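Local coordinates for protein putative RNase YutE (Bacillus subtilis subsp. subtilis str. 168, PDB 1YLM) that is probably an RNase toxin of a putative type VII toxin-antitoxin system, probably neutralised by its cognate antitoxin YutD, at residues Y2-E10 and L133-F143. Sequence-based numbering, arbitrary orientation.
Sequences YFVDRSKIE and LETELGPVSAF
Arg6 reaches with its guanidinium into the turn that follows helix 119-137 and meets Gly138 end-on: NH1 at 2.7 Å and NH2 at 3.1 Å both donate to Gly138 O. NH1 gives a second bond to Ser141 O (2.8 Å), and both acceptors lie in the guanidinium plane. CG trans to the backbone N (chi1 -169°) and a chain extended as far as NE carry the group there. On its own helix, NE forms a salt bridge with Glu10 OE2 (2.8 Å), which approaches tilted from that plane; all three guanidinium nitrogens are thus engaged, which fixes the rotation of the group. Leu133 CB lies over one guanidinium face. Further along, Val4 N donates to Ala142 O (3.1 Å), and Phe143 CA makes a CH-O contact with Tyr2 O. The rings of Phe3 and Phe143 meet obliquely, planes 58° apart. Val4 CB packs on Leu137 CD1 (3.8 Å), while Leu133 sets CD2 against Val4 CG1 and CD1 against Ile9 CG2; Phe60 and Met56 extend this apolar cluster. Gly138 leaves the helix with positive phi, and the tail folds back over the loop before helix 6-23, joining the chain ends beside the nearly antiparallel first and last helices of this all-helical HepT-like fold.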
loop_
_atom_site.group_PDB
_atom_site.type_symbol
_atom_site.label_atom_id
_atom_site.label_comp_id
_atom_site.label_asym_id
_atom_site.label_seq_id
_atom_site.Cartn_x
_atom_site.Cartn_y
_atom_site.Cartn_z
ATOM N N TYR A 2 -8.860 -10.572 29.359
ATOM C CA TYR A 2 -8.541 -10.189 27.983
ATOM C C TYR A 2 -9.080 -8.803 27.676
ATOM O O TYR A 2 -10.267 -8.528 27.890
ATOM C CB TYR A 2 -9.164 -11.156 26.989
ATOM C CG TYR A 2 -8.744 -12.584 27.156
ATOM C CD1 TYR A 2 -7.392 -12.940 27.155
ATOM C CD2 TYR A 2 -9.694 -13.588 27.274
ATOM C CE1 TYR A 2 -6.996 -14.269 27.306
ATOM C CE2 TYR A 2 -9.312 -14.928 27.411
ATOM C CZ TYR A 2 -7.965 -15.255 27.439
ATOM O OH TYR A 2 -7.578 -16.576 27.571
ATOM N N PHE A 3 -8.197 -7.954 27.176
ATOM C CA PHE A 3 -8.560 -6.631 26.686
ATOM C C PHE A 3 -8.336 -6.640 25.177
ATOM O O PHE A 3 -7.204 -6.542 24.686
ATOM C CB PHE A 3 -7.744 -5.539 27.378
ATOM C CG PHE A 3 -7.900 -5.533 28.887
ATOM C CD1 PHE A 3 -7.083 -6.335 29.689
ATOM C CD2 PHE A 3 -8.876 -4.744 29.502
ATOM C CE1 PHE A 3 -7.226 -6.344 31.089
ATOM C CE2 PHE A 3 -9.034 -4.747 30.902
ATOM C CZ PHE A 3 -8.202 -5.557 31.692
ATOM N N VAL A 4 -9.438 -6.791 24.459
ATOM C CA VAL A 4 -9.423 -6.980 23.021
ATOM C C VAL A 4 -9.964 -5.713 22.362
ATOM O O VAL A 4 -11.006 -5.195 22.776
ATOM C CB VAL A 4 -10.261 -8.240 22.624
ATOM C CG1 VAL A 4 -10.198 -8.519 21.111
ATOM C CG2 VAL A 4 -9.773 -9.477 23.403
ATOM N N ASP A 5 -9.261 -5.211 21.343
ATOM C CA ASP A 5 -9.727 -4.023 20.620
ATOM C C ASP A 5 -10.864 -4.396 19.660
ATOM O O ASP A 5 -10.728 -4.405 18.431
ATOM C CB ASP A 5 -8.586 -3.295 19.919
ATOM C CG ASP A 5 -8.973 -1.867 19.492
ATOM O OD1 ASP A 5 -10.185 -1.506 19.466
ATOM O OD2 ASP A 5 -8.050 -1.108 19.167
ATOM N N ARG A 6 -11.997 -4.728 20.251
ATOM C CA ARG A 6 -13.065 -5.353 19.506
ATOM C C ARG A 6 -13.683 -4.406 18.482
ATOM O O ARG A 6 -14.065 -4.842 17.392
ATOM C CB ARG A 6 -14.146 -5.883 20.466
ATOM C CG ARG A 6 -15.162 -6.795 19.770
ATOM C CD ARG A 6 -16.133 -7.450 20.783
ATOM N NE ARG A 6 -16.996 -8.414 20.107
ATOM C CZ ARG A 6 -17.708 -9.358 20.719
ATOM N NH1 ARG A 6 -17.683 -9.477 22.048
ATOM N NH2 ARG A 6 -18.451 -10.187 19.998
ATOM N N SER A 7 -13.800 -3.135 18.848
ATOM C CA SER A 7 -14.259 -2.080 17.913
ATOM C C SER A 7 -13.399 -2.025 16.633
ATOM O O SER A 7 -13.927 -2.036 15.523
ATOM C CB SER A 7 -14.199 -0.711 18.597
ATOM O OG SER A 7 -15.118 -0.668 19.659
ATOM N N LYS A 8 -12.084 -1.973 16.814
ATOM C CA LYS A 8 -11.137 -1.941 15.702
ATOM C C LYS A 8 -11.294 -3.184 14.831
ATOM O O LYS A 8 -11.363 -3.077 13.601
ATOM C CB LYS A 8 -9.698 -1.838 16.229
ATOM C CG LYS A 8 -8.638 -1.697 15.135
ATOM C CD LYS A 8 -7.269 -1.444 15.740
ATOM C CE LYS A 8 -6.206 -1.275 14.662
ATOM N NZ LYS A 8 -5.858 -2.550 13.979
ATOM N N ILE A 9 -11.359 -4.359 15.460
ATOM C CA ILE A 9 -11.431 -5.622 14.725
ATOM C C ILE A 9 -12.724 -5.635 13.922
ATOM O O ILE A 9 -12.725 -5.909 12.721
ATOM C CB ILE A 9 -11.355 -6.871 15.663
ATOM C CG1 ILE A 9 -9.979 -6.959 16.346
ATOM C CG2 ILE A 9 -11.667 -8.172 14.877
ATOM C CD1 ILE A 9 -9.920 -7.940 17.522
ATOM N N GLU A 10 -13.830 -5.308 14.570
ATOM C CA GLU A 10 -15.098 -5.468 13.890
ATOM C C GLU A 10 -15.472 -4.446 12.792
ATOM O O GLU A 10 -15.894 -4.846 11.690
ATOM C CB GLU A 10 -16.269 -5.471 14.918
ATOM C CG GLU A 10 -16.284 -6.632 15.927
ATOM C CD GLU A 10 -17.463 -6.604 16.922
ATOM O OE1 GLU A 10 -18.089 -5.536 17.108
ATOM O OE2 GLU A 10 -17.762 -7.673 17.513
ATOM N N LEU A 133 -14.545 -14.319 18.832
ATOM C CA LEU A 133 -14.904 -13.177 19.674
ATOM C C LEU A 133 -16.148 -13.472 20.522
ATOM O O LEU A 133 -16.164 -13.230 21.734
ATOM C CB LEU A 133 -15.133 -11.932 18.798
ATOM C CG LEU A 133 -13.882 -11.306 18.160
ATOM C CD1 LEU A 133 -14.212 -10.222 17.138
ATOM C CD2 LEU A 133 -12.955 -10.766 19.255
ATOM N N GLU A 134 -17.181 -13.995 19.875
ATOM C CA GLU A 134 -18.446 -14.295 20.548
ATOM C C GLU A 134 -18.270 -15.376 21.610
ATOM O O GLU A 134 -18.824 -15.266 22.710
ATOM C CB GLU A 134 -19.500 -14.709 19.528
ATOM C CG GLU A 134 -20.016 -13.536 18.668
ATOM C CD GLU A 134 -20.633 -13.991 17.347
ATOM O OE1 GLU A 134 -20.737 -15.225 17.110
ATOM O OE2 GLU A 134 -21.021 -13.116 16.539
ATOM N N THR A 135 -17.488 -16.406 21.282
ATOM C CA THR A 135 -17.216 -17.515 22.208
ATOM C C THR A 135 -16.409 -17.069 23.421
ATOM O O THR A 135 -16.720 -17.458 24.552
ATOM C CB THR A 135 -16.526 -18.708 21.484
ATOM O OG1 THR A 135 -17.387 -19.162 20.432
ATOM C CG2 THR A 135 -16.264 -19.859 22.440
ATOM N N GLU A 136 -15.407 -16.218 23.203
ATOM C CA GLU A 136 -14.496 -15.852 24.273
ATOM C C GLU A 136 -14.923 -14.621 25.069
ATOM O O GLU A 136 -14.617 -14.525 26.256
ATOM C CB GLU A 136 -13.073 -15.681 23.743
ATOM C CG GLU A 136 -12.474 -16.950 23.164
ATOM C CD GLU A 136 -12.376 -18.068 24.200
ATOM O OE1 GLU A 136 -12.080 -17.775 25.376
ATOM O OE2 GLU A 136 -12.608 -19.235 23.832
ATOM N N LEU A 137 -15.622 -13.689 24.427
ATOM C CA LEU A 137 -15.982 -12.418 25.061
ATOM C C LEU A 137 -17.494 -12.237 25.204
ATOM O O LEU A 137 -17.960 -11.311 25.876
ATOM C CB LEU A 137 -15.408 -11.236 24.255
ATOM C CG LEU A 137 -13.923 -11.281 23.875
ATOM C CD1 LEU A 137 -13.583 -10.115 22.976
ATOM C CD2 LEU A 137 -13.027 -11.292 25.104
ATOM N N GLY A 138 -18.259 -13.107 24.560
ATOM C CA GLY A 138 -19.704 -12.948 24.523
ATOM C C GLY A 138 -20.158 -12.008 23.414
ATOM O O GLY A 138 -19.355 -11.577 22.569
ATOM N N PRO A 139 -21.454 -11.672 23.408
ATOM C CA PRO A 139 -22.073 -10.972 22.284
ATOM C C PRO A 139 -21.770 -9.466 22.165
ATOM O O PRO A 139 -22.045 -8.868 21.116
ATOM C CB PRO A 139 -23.579 -11.198 22.508
ATOM C CG PRO A 139 -23.720 -11.554 23.971
ATOM C CD PRO A 139 -22.403 -11.971 24.503
ATOM N N VAL A 140 -21.228 -8.854 23.215
ATOM C CA VAL A 140 -21.251 -7.388 23.308
ATOM C C VAL A 140 -19.923 -6.732 23.670
ATOM O O VAL A 140 -19.544 -5.708 23.079
ATOM C CB VAL A 140 -22.397 -6.913 24.282
ATOM C CG1 VAL A 140 -22.359 -5.437 24.492
ATOM C CG2 VAL A 140 -23.770 -7.349 23.749
ATOM N N SER A 141 -19.216 -7.307 24.638
ATOM C CA SER A 141 -18.090 -6.625 25.287
ATOM C C SER A 141 -16.728 -6.897 24.654
ATOM O O SER A 141 -16.497 -7.960 24.074
ATOM C CB SER A 141 -18.048 -6.962 26.795
ATOM O OG SER A 141 -16.924 -6.365 27.456
ATOM N N ALA A 142 -15.841 -5.916 24.793
ATOM C CA ALA A 142 -14.446 -6.031 24.364
ATOM C C ALA A 142 -13.581 -6.739 25.412
ATOM O O ALA A 142 -12.446 -7.106 25.106
ATOM C CB ALA A 142 -13.869 -4.656 24.073
ATOM N N PHE A 143 -14.094 -6.900 26.645
ATOM C CA PHE A 143 -13.288 -7.489 27.725
ATOM C C PHE A 143 -13.887 -8.772 28.327
ATOM O O PHE A 143 -15.119 -8.899 28.399
ATOM C CB PHE A 143 -13.011 -6.470 28.850
ATOM C CG PHE A 143 -12.582 -5.106 28.359
ATOM C CD1 PHE A 143 -11.538 -4.962 27.460
ATOM C CD2 PHE A 143 -13.228 -3.964 28.802
ATOM C CE1 PHE A 143 -11.144 -3.696 27.012
ATOM C CE2 PHE A 143 -12.835 -2.706 28.364
ATOM C CZ PHE A 143 -11.789 -2.574 27.477
#